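Local coordinates for putative metal resistance protein (Proteus mirabilis, PDB 6C29), which probably takes part in protein-disulfide reduction, its N-terminal periplasmic tandem immunoglobulin-fold region, the part described here, priming the disulfide isomerase ScsC, at residues V30-E35 with I95-V100; M67-P72 with V91-E96; A20-S25 with L127-P132; I58-S63 with D103-V108. All coordinates share one frame; numbering follows the deposited sequence.

Interaction 1 (V30-E35 with I95-V100); sequences VKILLE and IELKSV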
loop_
_atom_site.group_PDB
_atom_site.type_symbol
_atom_site.label_atom_id
_atom_site.label_comp_id
_atom_site.label_asym_id
_atom_site.label_seq_id
_atom_site.Cartn_x
_atom_site.Cartn_y
_atom_site.Cartn_z
ATOM N N VAL A 30 -8.318 -8.002 -16.852
ATOM C CA VAL A 30 -6.919 -8.366 -16.762
ATOM C C VAL A 30 -6.474 -8.378 -15.298
ATOM O O VAL A 30 -6.755 -7.449 -14.555
ATOM C CB VAL A 30 -6.010 -7.401 -17.575
ATOM C CG1 VAL A 30 -4.618 -7.907 -17.615
ATOM C CG2 VAL A 30 -6.537 -7.250 -18.997
ATOM N N LYS A 31 -5.784 -9.447 -14.916
ATOM C CA LYS A 31 -5.089 -9.537 -13.639
ATOM C C LYS A 31 -3.604 -9.402 -13.936
ATOM O O LYS A 31 -3.092 -10.049 -14.859
ATOM C CB LYS A 31 -5.384 -10.870 -12.951
ATOM C CG LYS A 31 -6.799 -10.966 -12.430
ATOM C CD LYS A 31 -7.170 -12.376 -11.966
ATOM C CE LYS A 31 -6.326 -12.904 -10.834
ATOM N NZ LYS A 31 -6.868 -14.233 -10.450
ATOM N N ILE A 32 -2.934 -8.551 -13.163
ATOM C CA ILE A 32 -1.514 -8.264 -13.310
ATOM C C ILE A 32 -0.838 -8.448 -11.955
ATOM O O ILE A 32 -1.360 -7.996 -10.930
ATOM C CB ILE A 32 -1.315 -6.836 -13.812
ATOM C CG1 ILE A 32 -1.952 -6.686 -15.192
ATOM C CG2 ILE A 32 0.136 -6.470 -13.880
ATOM C CD1 ILE A 32 -2.437 -5.318 -15.416
ATOM N N LEU A 33 0.324 -9.085 -11.944
ATOM C CA LEU A 33 1.170 -9.131 -10.774
ATOM C C LEU A 33 2.405 -8.352 -11.055
ATOM O O LEU A 33 3.114 -8.651 -12.007
ATOM C CB LEU A 33 1.570 -10.559 -10.400
ATOM C CG LEU A 33 0.503 -11.377 -9.703
ATOM C CD1 LEU A 33 0.948 -12.815 -9.587
ATOM C CD2 LEU A 33 0.233 -10.809 -8.301
ATOM N N LEU A 34 2.681 -7.360 -10.238
ATOM C CA LEU A 34 3.884 -6.557 -10.347
ATOM C C LEU A 34 4.823 -6.924 -9.210
ATOM O O LEU A 34 4.559 -6.592 -8.067
ATOM C CB LEU A 34 3.559 -5.078 -10.297
ATOM C CG LEU A 34 4.757 -4.174 -10.311
ATOM C CD1 LEU A 34 5.495 -4.305 -11.639
ATOM C CD2 LEU A 34 4.313 -2.737 -10.079
ATOM N N GLU A 35 5.917 -7.616 -9.502
ATOM C CA GLU A 35 6.899 -8.011 -8.511
ATOM C C GLU A 35 8.020 -6.976 -8.479
ATOM O O GLU A 35 8.504 -6.546 -9.532
ATOM C CB GLU A 35 7.513 -9.374 -8.842
ATOM C CG GLU A 35 6.515 -10.510 -8.908
ATOM C CD GLU A 35 7.141 -11.765 -9.510
ATOM O OE1 GLU A 35 7.798 -12.543 -8.762
ATOM O OE2 GLU A 35 7.052 -11.932 -10.746
ATOM N N ILE A 95 -2.864 -6.300 -9.232
ATOM C CA ILE A 95 -3.565 -5.240 -9.917
ATOM C C ILE A 95 -4.652 -5.879 -10.782
ATOM O O ILE A 95 -4.476 -6.992 -11.283
ATOM C CB ILE A 95 -2.597 -4.425 -10.767
ATOM C CG1 ILE A 95 -1.535 -3.774 -9.866
ATOM C CG2 ILE A 95 -3.329 -3.373 -11.554
ATOM C CD1 ILE A 95 -0.303 -3.362 -10.600
ATOM N N GLU A 96 -5.792 -5.211 -10.882
ATOM C CA GLU A 96 -6.869 -5.670 -11.750
ATOM C C GLU A 96 -7.314 -4.513 -12.626
ATOM O O GLU A 96 -7.434 -3.390 -12.151
ATOM C CB GLU A 96 -8.040 -6.212 -10.931
ATOM C CG GLU A 96 -7.723 -7.523 -10.208
ATOM C CD GLU A 96 -8.864 -8.047 -9.338
ATOM O OE1 GLU A 96 -9.740 -8.767 -9.872
ATOM O OE2 GLU A 96 -8.889 -7.750 -8.118
ATOM N N LEU A 97 -7.575 -4.822 -13.899
ATOM C CA LEU A 97 -8.021 -3.854 -14.901
ATOM C C LEU A 97 -9.238 -4.428 -15.611
ATOM O O LEU A 97 -9.337 -5.638 -15.790
ATOM C CB LEU A 97 -6.964 -3.550 -15.979
ATOM C CG LEU A 97 -5.572 -3.096 -15.603
ATOM C CD1 LEU A 97 -4.791 -2.917 -16.876
ATOM C CD2 LEU A 97 -5.598 -1.800 -14.827
ATOM N N LYS A 98 -10.185 -3.555 -15.933
ATOM C CA LYS A 98 -11.354 -3.917 -16.751
ATOM C C LYS A 98 -11.370 -3.158 -18.074
ATOM O O LYS A 98 -10.687 -2.145 -18.235
ATOM C CB LYS A 98 -12.651 -3.697 -15.978
ATOM C CG LYS A 98 -12.821 -4.662 -14.821
ATOM C CD LYS A 98 -14.137 -4.439 -14.129
ATOM C CE LYS A 98 -14.326 -5.402 -12.972
ATOM N NZ LYS A 98 -15.552 -5.034 -12.221
ATOM N N SER A 99 -12.076 -3.721 -19.047
ATOM C CA SER A 99 -12.270 -3.083 -20.346
ATOM C C SER A 99 -10.971 -2.748 -21.051
ATOM O O SER A 99 -10.787 -1.628 -21.552
ATOM C CB SER A 99 -13.078 -1.792 -20.169
ATOM O OG SER A 99 -14.258 -2.028 -19.429
ATOM N N VAL A 100 -10.079 -3.729 -21.113
ATOM C CA VAL A 100 -8.911 -3.611 -21.955
ATOM C C VAL A 100 -9.340 -4.075 -23.332
ATOM O O VAL A 100 -9.663 -5.246 -23.506
ATOM C CB VAL A 100 -7.737 -4.454 -21.442
ATOM C CG1 VAL A 100 -6.546 -4.407 -22.399
ATOM C CG2 VAL A 100 -7.328 -3.985 -20.051
#
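V30, K31 and I32 pair with L97, E96 and I95 in an antiparallel beta ladder that joins strands 30-38 and 90-97, the two inner strands of the four-stranded sheet in the first immunoglobulin-fold domain, which belongs to the DsbD N-terminal family. V30 and L97 are a hydrogen-bonded pair: V30 N to L97 O and L97 N to V30 O are both 2.8 Å. I32 and I95 form the next such pair, with I32 N 2.9 Å from I95 O, and the return bond from I95 N to I32 O is the most bent of the four (156° at the hydrogen). Between them lies the non-hydrogen-bonded pair K31 and E96, where a CA-H...O contact brings E96 CA to 3.3 Å from V30 O.

The two faces of the ladder differ sharply. V30, I32, I95 and L97 point to an aliphatic, buried face, on which I32 CD1 meets L97 CD1 at 3.7 Å. The second sheet covers this face, W60 packing on I32 and L97, and I58 on L34 and I95. K31 and E96 stand on the other face, and their polar ends part company: K31 NZ makes a salt bridge to E138 of helix 137-145, whereas E96 bonds to H70.

Beyond L97 the strand ends, and the chain bends through S99, which has a positive phi, bringing V100 back to V30. With V30 CG1 anti to the backbone N (chi1 -172°), CG2 lies beside that nitrogen; the two valine side chains cross at about a right angle, V30 CG2 touching V100 CG2 at 3.5 Å.

Interaction 2 (M67-P72 with V91-E96); sequences MIWHWP and VVFPIE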
loop_
_atom_site.group_PDB
_atom_site.type_symbol
_atom_site.label_atom_id
_atom_site.label_comp_id
_atom_site.label_asym_id
_atom_site.label_seq_id
_atom_site.Cartn_x
_atom_site.Cartn_y
_atom_site.Cartn_z
HETATM N N MSE A 67 -9.314 0.424 -12.721
HETATM C CA MSE A 67 -8.070 -0.155 -12.193
HETATM C C MSE A 67 -8.184 -0.255 -10.681
HETATM O O MSE A 67 -8.568 0.707 -10.014
HETATM C CB MSE A 67 -6.809 0.657 -12.543
HETATM C CG MSE A 67 -5.608 0.360 -11.566
HETATM SE SE MSE A 67 -3.760 0.392 -12.263
HETATM C CE MSE A 67 -3.250 2.201 -11.747
ATOM N N ILE A 68 -7.876 -1.439 -10.164
ATOM C CA ILE A 68 -7.741 -1.676 -8.729
ATOM C C ILE A 68 -6.294 -2.076 -8.458
ATOM O O ILE A 68 -5.789 -3.037 -9.024
ATOM C CB ILE A 68 -8.670 -2.794 -8.211
ATOM C CG1 ILE A 68 -10.137 -2.465 -8.493
ATOM C CG2 ILE A 68 -8.456 -2.999 -6.715
ATOM C CD1 ILE A 68 -11.071 -3.667 -8.344
ATOM N N TRP A 69 -5.624 -1.302 -7.608
ATOM C CA TRP A 69 -4.269 -1.609 -7.151
ATOM C C TRP A 69 -4.389 -2.085 -5.703
ATOM O O TRP A 69 -4.808 -1.336 -4.813
ATOM C CB TRP A 69 -3.371 -0.384 -7.243
ATOM C CG TRP A 69 -1.939 -0.551 -6.858
ATOM C CD1 TRP A 69 -1.465 -0.919 -5.625
ATOM C CD2 TRP A 69 -0.794 -0.311 -7.676
ATOM N NE1 TRP A 69 -0.089 -0.931 -5.639
ATOM C CE2 TRP A 69 0.350 -0.575 -6.894
ATOM C CE3 TRP A 69 -0.620 0.084 -9.010
ATOM C CZ2 TRP A 69 1.639 -0.429 -7.376
ATOM C CZ3 TRP A 69 0.652 0.217 -9.493
ATOM C CH2 TRP A 69 1.776 -0.047 -8.682
ATOM N N HIS A 70 -4.079 -3.345 -5.485
ATOM C CA HIS A 70 -4.204 -3.911 -4.150
ATOM C C HIS A 70 -2.878 -3.699 -3.447
ATOM O O HIS A 70 -1.806 -4.017 -3.965
ATOM C CB HIS A 70 -4.535 -5.402 -4.192
ATOM C CG HIS A 70 -5.807 -5.732 -4.891
ATOM N ND1 HIS A 70 -7.033 -5.701 -4.262
ATOM C CD2 HIS A 70 -6.045 -6.148 -6.156
ATOM C CE1 HIS A 70 -7.971 -6.065 -5.121
ATOM N NE2 HIS A 70 -7.399 -6.334 -6.276
ATOM N N TRP A 71 -2.938 -3.139 -2.250
ATOM C CA TRP A 71 -1.731 -2.827 -1.517
ATOM C C TRP A 71 -1.469 -3.858 -0.437
ATOM O O TRP A 71 -2.256 -3.978 0.503
ATOM C CB TRP A 71 -1.829 -1.447 -0.879
ATOM C CG TRP A 71 -1.886 -0.328 -1.865
ATOM C CD1 TRP A 71 -2.998 0.237 -2.390
ATOM C CD2 TRP A 71 -0.765 0.359 -2.442
ATOM N NE1 TRP A 71 -2.651 1.244 -3.273
ATOM C CE2 TRP A 71 -1.283 1.329 -3.325
ATOM C CE3 TRP A 71 0.620 0.233 -2.320
ATOM C CZ2 TRP A 71 -0.442 2.176 -4.066
ATOM C CZ3 TRP A 71 1.439 1.086 -3.038
ATOM C CH2 TRP A 71 0.910 2.020 -3.915
ATOM N N PRO A 72 -0.375 -4.598 -0.524
ATOM C CA PRO A 72 -0.023 -5.498 0.558
ATOM C C PRO A 72 0.141 -4.744 1.851
ATOM O O PRO A 72 0.479 -3.539 1.856
ATOM C CB PRO A 72 1.284 -6.132 0.083
ATOM C CG PRO A 72 1.176 -6.043 -1.436
ATOM C CD PRO A 72 0.554 -4.720 -1.667
ATOM N N VAL A 91 8.275 -6.896 -2.663
ATOM C CA VAL A 91 6.847 -6.751 -2.548
ATOM C C VAL A 91 6.212 -7.133 -3.886
ATOM O O VAL A 91 6.814 -6.931 -4.941
ATOM C CB VAL A 91 6.471 -5.313 -2.133
ATOM C CG1 VAL A 91 6.995 -4.281 -3.134
ATOM C CG2 VAL A 91 4.983 -5.160 -1.956
ATOM N N VAL A 92 5.005 -7.680 -3.848
ATOM C CA VAL A 92 4.249 -8.039 -5.055
ATOM C C VAL A 92 2.891 -7.377 -5.024
ATOM O O VAL A 92 2.120 -7.613 -4.093
ATOM C CB VAL A 92 4.046 -9.556 -5.184
ATOM C CG1 VAL A 92 3.328 -9.888 -6.499
ATOM C CG2 VAL A 92 5.359 -10.257 -5.151
ATOM N N PHE A 93 2.601 -6.527 -6.012
ATOM C CA PHE A 93 1.353 -5.811 -6.107
ATOM C C PHE A 93 0.390 -6.526 -7.052
ATOM O O PHE A 93 0.664 -6.610 -8.246
ATOM C CB PHE A 93 1.592 -4.377 -6.602
ATOM C CG PHE A 93 2.495 -3.568 -5.720
ATOM C CD1 PHE A 93 2.050 -3.101 -4.509
ATOM C CD2 PHE A 93 3.798 -3.256 -6.106
ATOM C CE1 PHE A 93 2.864 -2.361 -3.687
ATOM C CE2 PHE A 93 4.615 -2.507 -5.279
ATOM C CZ PHE A 93 4.146 -2.052 -4.068
ATOM N N PRO A 94 -0.729 -7.061 -6.540
ATOM C CA PRO A 94 -1.801 -7.504 -7.431
ATOM C C PRO A 94 -2.623 -6.328 -7.934
ATOM O O PRO A 94 -3.009 -5.475 -7.127
ATOM C CB PRO A 94 -2.648 -8.426 -6.552
ATOM C CG PRO A 94 -2.056 -8.347 -5.153
ATOM C CD PRO A 94 -1.099 -7.211 -5.131
ATOM N N ILE A 95 -2.864 -6.300 -9.232
ATOM C CA ILE A 95 -3.565 -5.240 -9.917
ATOM C C ILE A 95 -4.652 -5.879 -10.782
ATOM O O ILE A 95 -4.476 -6.992 -11.283
ATOM C CB ILE A 95 -2.597 -4.425 -10.767
ATOM C CG1 ILE A 95 -1.535 -3.774 -9.866
ATOM C CG2 ILE A 95 -3.329 -3.373 -11.554
ATOM C CD1 ILE A 95 -0.303 -3.362 -10.600
ATOM N N GLU A 96 -5.792 -5.211 -10.882
ATOM C CA GLU A 96 -6.869 -5.670 -11.750
ATOM C C GLU A 96 -7.314 -4.513 -12.626
ATOM O O GLU A 96 -7.434 -3.390 -12.151
ATOM C CB GLU A 96 -8.040 -6.212 -10.931
ATOM C CG GLU A 96 -7.723 -7.523 -10.208
ATOM C CD GLU A 96 -8.864 -8.047 -9.338
ATOM O OE1 GLU A 96 -9.740 -8.767 -9.872
ATOM O OE2 GLU A 96 -8.889 -7.750 -8.118
#
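W69 and F93 lead the densely packed side of this antiparallel pairing, in which edge strand 68-69 lies against strand 90-97 of the immunoglobulin-type sheet. W69 CZ2 rests off-centre over one face of the F93 ring, 3.7 Å from F93 CG, with V91 CG2 over the opposite face. W69 is itself covered twice: I95 CD1 makes a CH-pi contact 4.1 Å from the centroid of its six-membered ring, and W71 CZ2 lies over the other face. W71 CE3 meets F93 CE1 at 3.7 Å, completing an aromatic cluster, and P72 CD packs beside F93 CD1 (3.6 Å). H70 O, buried by the contact, has no partner in the model.

The side carrying I68, H70 and E96 is more polar and opens to solvent at I68, whose CG2 lies over one face of the imidazole, while M145 and Y141 of helix 137-145 touch H70 and E96. Here the I68-E96 pair exchanges two backbone bonds, and H70 N donates to P94 O. E96 is modelled in two conformers; in the one described, H70 NE2 donates to the anti lone pair of E96 OE2 at 2.8 Å, close to the ring plane, and the carboxylate would probably favour a positively charged imidazole.

Interaction 3 (A20-S25 with L127-P132); sequences ATADKS and LDLNEP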
loop_
_atom_site.group_PDB
_atom_site.type_symbol
_atom_site.label_atom_id
_atom_site.label_comp_id
_atom_site.label_asym_id
_atom_site.label_seq_id
_atom_site.Cartn_x
_atom_site.Cartn_y
_atom_site.Cartn_z
ATOM N N ALA A 20 6.498 -7.962 -14.434
ATOM C CA ALA A 20 5.058 -8.015 -14.505
ATOM C C ALA A 20 4.604 -9.210 -15.318
ATOM O O ALA A 20 5.211 -9.540 -16.345
ATOM C CB ALA A 20 4.500 -6.751 -15.085
ATOM N N THR A 21 3.550 -9.855 -14.841
ATOM C CA THR A 21 2.910 -10.968 -15.524
ATOM C C THR A 21 1.410 -10.724 -15.517
ATOM O O THR A 21 0.919 -9.962 -14.691
ATOM C CB THR A 21 3.209 -12.293 -14.857
ATOM O OG1 THR A 21 2.859 -12.224 -13.468
ATOM C CG2 THR A 21 4.686 -12.639 -15.024
ATOM N N ALA A 22 0.692 -11.316 -16.449
ATOM C CA ALA A 22 -0.714 -11.007 -16.568
ATOM C C ALA A 22 -1.521 -12.107 -17.208
ATOM O O ALA A 22 -0.990 -12.951 -17.911
ATOM C CB ALA A 22 -0.890 -9.717 -17.365
ATOM N N ASP A 23 -2.817 -12.068 -16.926
ATOM C CA ASP A 23 -3.794 -12.989 -17.495
ATOM C C ASP A 23 -5.035 -12.201 -17.875
ATOM O O ASP A 23 -5.517 -11.400 -17.091
ATOM C CB ASP A 23 -4.124 -14.072 -16.484
ATOM C CG ASP A 23 -4.943 -15.197 -17.072
ATOM O OD1 ASP A 23 -5.140 -15.213 -18.302
ATOM O OD2 ASP A 23 -5.386 -16.066 -16.294
ATOM N N LYS A 24 -5.530 -12.401 -19.098
ATOM C CA LYS A 24 -6.753 -11.754 -19.524
ATOM C C LYS A 24 -7.815 -12.817 -19.645
ATOM O O LYS A 24 -7.619 -13.834 -20.306
ATOM C CB LYS A 24 -6.575 -10.987 -20.847
ATOM C CG LYS A 24 -7.838 -10.226 -21.250
ATOM C CD LYS A 24 -7.602 -9.156 -22.323
ATOM C CE LYS A 24 -7.797 -9.629 -23.723
ATOM N NZ LYS A 24 -7.863 -8.433 -24.620
ATOM N N SER A 25 -8.946 -12.565 -19.004
ATOM C CA SER A 25 -10.072 -13.486 -19.048
ATOM C C SER A 25 -10.900 -13.269 -20.313
ATOM O O SER A 25 -10.732 -12.272 -21.021
ATOM C CB SER A 25 -10.935 -13.304 -17.793
ATOM O OG SER A 25 -11.684 -12.097 -17.863
ATOM N N LEU A 127 3.181 -6.054 -22.146
ATOM C CA LEU A 127 2.531 -7.361 -21.936
ATOM C C LEU A 127 1.718 -7.764 -23.159
ATOM O O LEU A 127 0.883 -7.001 -23.643
ATOM C CB LEU A 127 1.620 -7.317 -20.708
ATOM C CG LEU A 127 2.309 -7.059 -19.361
ATOM C CD1 LEU A 127 1.327 -6.501 -18.347
ATOM C CD2 LEU A 127 2.900 -8.351 -18.884
ATOM N N ASP A 128 1.967 -8.984 -23.649
ATOM C CA ASP A 128 1.211 -9.540 -24.766
ATOM C C ASP A 128 0.153 -10.482 -24.214
ATOM O O ASP A 128 0.454 -11.599 -23.821
ATOM C CB ASP A 128 2.146 -10.256 -25.743
ATOM C CG ASP A 128 1.416 -10.795 -26.989
ATOM O OD1 ASP A 128 0.168 -10.734 -27.054
ATOM O OD2 ASP A 128 2.108 -11.293 -27.911
ATOM N N LEU A 129 -1.086 -10.009 -24.161
ATOM C CA LEU A 129 -2.144 -10.751 -23.495
ATOM C C LEU A 129 -2.699 -11.898 -24.351
ATOM O O LEU A 129 -3.560 -12.649 -23.891
ATOM C CB LEU A 129 -3.267 -9.796 -23.099
ATOM C CG LEU A 129 -2.861 -8.647 -22.172
ATOM C CD1 LEU A 129 -4.011 -7.704 -21.876
ATOM C CD2 LEU A 129 -2.331 -9.202 -20.886
ATOM N N ASN A 130 -2.157 -12.083 -25.552
ATOM C CA ASN A 130 -2.500 -13.244 -26.368
ATOM C C ASN A 130 -1.656 -14.450 -26.004
ATOM O O ASN A 130 -1.914 -15.557 -26.473
ATOM C CB ASN A 130 -2.308 -12.942 -27.855
ATOM C CG ASN A 130 -3.460 -12.172 -28.454
ATOM O OD1 ASN A 130 -4.602 -12.280 -27.999
ATOM N ND2 ASN A 130 -3.169 -11.387 -29.490
ATOM N N GLU A 131 -0.606 -14.207 -25.223
ATOM C CA GLU A 131 0.222 -15.268 -24.685
ATOM C C GLU A 131 -0.347 -15.695 -23.325
ATOM O O GLU A 131 -0.906 -14.876 -22.587
ATOM C CB GLU A 131 1.671 -14.806 -24.551
ATOM C CG GLU A 131 2.328 -14.347 -25.849
ATOM C CD GLU A 131 2.613 -15.483 -26.821
ATOM O OE1 GLU A 131 2.347 -16.654 -26.478
ATOM O OE2 GLU A 131 3.116 -15.202 -27.933
ATOM N N PRO A 132 -0.212 -16.979 -22.999
ATOM C CA PRO A 132 -0.716 -17.494 -21.728
ATOM C C PRO A 132 0.060 -16.954 -20.535
ATOM O O PRO A 132 1.260 -16.689 -20.636
ATOM C CB PRO A 132 -0.531 -19.007 -21.863
ATOM C CG PRO A 132 0.583 -19.163 -22.852
ATOM C CD PRO A 132 0.420 -18.026 -23.814
HETATM O O HOH W 1 -2.164 -13.834 -20.448
HETATM O O HOH W 2 -4.248 -13.705 -21.274
#
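L129 and A22 meet where edge strand 16-24 of one sheet faces the end of strand 118-128, an edge of the other. L129 has the most surface buried, and its two methyls divide the work: L129 CD2 sits 3.8 Å from A22 CB, while CD1 lies 3.9 Å from K24 CD. The lysine chain crosses the leucine at about a right angle. Its CG is anti to the backbone N (chi1 -176°); beyond it the chain bends at chi3, and the amine hydrogen-bonds to S102 O. L127, next in buried area, reaches A22 CB with CD1 at 4.0 Å and lays CD2 against A20 O (3.6 Å). A22 thus receives both leucines on its single methyl.

Two waters join the backbones of the two segments. One molecule donates to both A22 O and E131 O; a second accepts from K24 N and donates to L129 O at 2.9 Å. The chain that holds L129 is a type I turn from D128 to E131, reinforced by an Asx turn in which N130 N bonds to D128 OD1 at 3.1 Å, from above the carboxylate plane. With V30 touching K24 and L129, and I32 touching A22, the contact closes one margin between the two sheets of the immunoglobulin-type beta sandwich.

Interaction 4 (I58-S63 with D103-V108); sequences INWTQS and DNLNGV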
loop_
_atom_site.group_PDB
_atom_site.type_symbol
_atom_site.label_atom_id
_atom_site.label_comp_id
_atom_site.label_asym_id
_atom_site.label_seq_id
_atom_site.Cartn_x
_atom_site.Cartn_y
_atom_site.Cartn_z
ATOM N N ILE A 58 1.510 3.178 -11.863
ATOM C CA ILE A 58 1.644 2.823 -13.261
ATOM C C ILE A 58 0.700 3.691 -14.069
ATOM O O ILE A 58 -0.479 3.837 -13.725
ATOM C CB ILE A 58 1.317 1.338 -13.548
ATOM C CG1 ILE A 58 2.315 0.416 -12.861
ATOM C CG2 ILE A 58 1.356 1.073 -15.055
ATOM C CD1 ILE A 58 1.924 -1.057 -12.903
ATOM N N ASN A 59 1.219 4.210 -15.171
ATOM C CA ASN A 59 0.401 4.896 -16.161
ATOM C C ASN A 59 0.375 4.054 -17.423
ATOM O O ASN A 59 1.408 3.809 -18.054
ATOM C CB ASN A 59 0.955 6.291 -16.390
ATOM C CG ASN A 59 0.786 7.182 -15.146
ATOM O OD1 ASN A 59 -0.305 7.699 -14.883
ATOM N ND2 ASN A 59 1.862 7.352 -14.371
ATOM N N TRP A 60 -0.815 3.566 -17.760
ATOM C CA TRP A 60 -1.008 2.715 -18.930
ATOM C C TRP A 60 -1.257 3.583 -20.153
ATOM O O TRP A 60 -1.921 4.613 -20.065
ATOM C CB TRP A 60 -2.189 1.770 -18.726
ATOM C CG TRP A 60 -2.081 0.911 -17.506
ATOM C CD1 TRP A 60 -2.732 1.090 -16.334
ATOM C CD2 TRP A 60 -1.266 -0.260 -17.339
ATOM N NE1 TRP A 60 -2.381 0.115 -15.443
ATOM C CE2 TRP A 60 -1.485 -0.731 -16.033
ATOM C CE3 TRP A 60 -0.380 -0.951 -18.164
ATOM C CZ2 TRP A 60 -0.850 -1.862 -15.530
ATOM C CZ3 TRP A 60 0.255 -2.081 -17.659
ATOM C CH2 TRP A 60 0.018 -2.517 -16.359
ATOM N N THR A 61 -0.696 3.158 -21.277
ATOM C CA THR A 61 -0.934 3.787 -22.572
ATOM C C THR A 61 -2.381 3.573 -23.021
ATOM O O THR A 61 -3.005 4.469 -23.575
ATOM C CB THR A 61 0.008 3.223 -23.629
ATOM O OG1 THR A 61 1.361 3.504 -23.256
ATOM C CG2 THR A 61 -0.299 3.816 -25.005
ATOM N N GLN A 62 -2.875 2.352 -22.853
ATOM C CA GLN A 62 -4.236 2.003 -23.225
ATOM C C GLN A 62 -5.220 2.679 -22.289
ATOM O O GLN A 62 -4.902 2.933 -21.128
ATOM C CB GLN A 62 -4.452 0.487 -23.156
ATOM C CG GLN A 62 -3.761 -0.359 -24.236
ATOM C CD GLN A 62 -2.249 -0.461 -24.076
ATOM O OE1 GLN A 62 -1.722 -0.311 -22.985
ATOM N NE2 GLN A 62 -1.548 -0.718 -25.181
ATOM N N SER A 63 -6.428 2.947 -22.768
ATOM C CA SER A 63 -7.476 3.363 -21.858
ATOM C C SER A 63 -7.917 2.120 -21.123
ATOM O O SER A 63 -8.202 1.083 -21.729
ATOM C CB SER A 63 -8.633 4.031 -22.591
ATOM O OG SER A 63 -8.168 5.202 -23.240
ATOM N N ASP A 103 -5.122 -6.534 -27.164
ATOM C CA ASP A 103 -4.454 -7.771 -26.784
ATOM C C ASP A 103 -3.084 -7.413 -26.197
ATOM O O ASP A 103 -2.353 -8.278 -25.739
ATOM C CB ASP A 103 -4.311 -8.716 -27.981
ATOM C CG ASP A 103 -5.667 -9.214 -28.508
ATOM O OD1 ASP A 103 -6.586 -9.434 -27.689
ATOM O OD2 ASP A 103 -5.806 -9.406 -29.736
ATOM N N ASN A 104 -2.736 -6.134 -26.263
ATOM C CA ASN A 104 -1.494 -5.639 -25.713
ATOM C C ASN A 104 -1.743 -4.640 -24.603
ATOM O O ASN A 104 -2.668 -3.819 -24.657
ATOM C CB ASN A 104 -0.673 -5.007 -26.828
ATOM C CG ASN A 104 -0.303 -6.013 -27.893
ATOM O OD1 ASN A 104 0.646 -6.778 -27.739
ATOM N ND2 ASN A 104 -1.078 -6.032 -28.976
ATOM N N LEU A 105 -0.913 -4.720 -23.585
ATOM C CA LEU A 105 -0.990 -3.797 -22.490
ATOM C C LEU A 105 0.398 -3.233 -22.286
ATOM O O LEU A 105 1.356 -3.970 -22.075
ATOM C CB LEU A 105 -1.540 -4.504 -21.259
ATOM C CG LEU A 105 -1.896 -3.642 -20.060
ATOM C CD1 LEU A 105 -2.894 -2.578 -20.399
ATOM C CD2 LEU A 105 -2.445 -4.559 -19.004
ATOM N N ASN A 106 0.494 -1.919 -22.408
ATOM C CA ASN A 106 1.737 -1.209 -22.271
ATOM C C ASN A 106 1.570 -0.180 -21.214
ATOM O O ASN A 106 0.571 0.539 -21.213
ATOM C CB ASN A 106 2.146 -0.551 -23.585
ATOM C CG ASN A 106 2.092 -1.511 -24.734
ATOM O OD1 ASN A 106 1.108 -1.570 -25.478
ATOM N ND2 ASN A 106 3.127 -2.318 -24.854
ATOM N N GLY A 107 2.516 -0.124 -20.296
ATOM C CA GLY A 107 2.449 0.881 -19.251
ATOM C C GLY A 107 3.834 1.315 -18.814
ATOM O O GLY A 107 4.840 0.709 -19.155
ATOM N N VAL A 108 3.879 2.409 -18.070
ATOM C CA VAL A 108 5.111 2.866 -17.461
ATOM C C VAL A 108 4.918 2.903 -15.955
ATOM O O VAL A 108 4.053 3.613 -15.436
ATOM C CB VAL A 108 5.508 4.241 -17.962
ATOM C CG1 VAL A 108 6.739 4.730 -17.209
ATOM C CG2 VAL A 108 5.753 4.189 -19.471
HETATM O O HOH W 3 4.386 6.251 -14.786
#
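The W60 indole is covered on both faces: L105 CD2 lies toward the rim of one, 4.2 Å from the centroid of the six-membered ring in a CH-pi contact, and I58 CG2 sits over the centre of the other. N106 O lies in plane at its edge, 3.5 Å from W60 CE3. G107 has no side chain, and W60 CE3 comes equally close to G107 CA; the CA atoms of W60 and G107 are just 3.9 Å apart.

This is the antiparallel edge of the three-stranded sheet of the immunoglobulin-type sandwich, strand 57-60 running beside 104-114. N59 and V108 form its hydrogen-bonded pair, with V108 N 2.8 Å from N59 O, and T61 N donates to N106 O. Past the end of the strand, a side chain continues the pairing. Bent at chi2 (72°), Q62 turns its amide onto N106: OE1 accepts from N106 N at 2.8 Å, nearly straight at the hydrogen (174°), and NE2 donates to a lone pair of N106 OD1, in the carbonyl plane. The two amide planes are 37° apart, and N106 ND2 turns to N126 OD1. At the other end, a water bridges N59 ND2 and V108 O, 2.7 Å from the latter.

All four contacts belong to the first immunoglobulin-type domain of the chain. Interactions 1 and 2 share strand 90-97, their centres about 8 Å apart, and build successive seams of the four-stranded sheet; strand 16-24 of interaction 3 adds its far edge. Interaction 4 lies in the three-stranded sheet, L105 packing on I32 and L97. The centre of interaction 3 lies about 9 Å, and that of interaction 4 about 10 Å, from that of interaction 1. Interaction 3 links the sheets at their edges, its second segment pairing with strand 104-114. Along the chain, interaction 3 encloses the other three, interaction 2 nests inside interaction 4, and interactions 1 and 4 cross, so the chain passes back and forth between the two sheets of the sandwich.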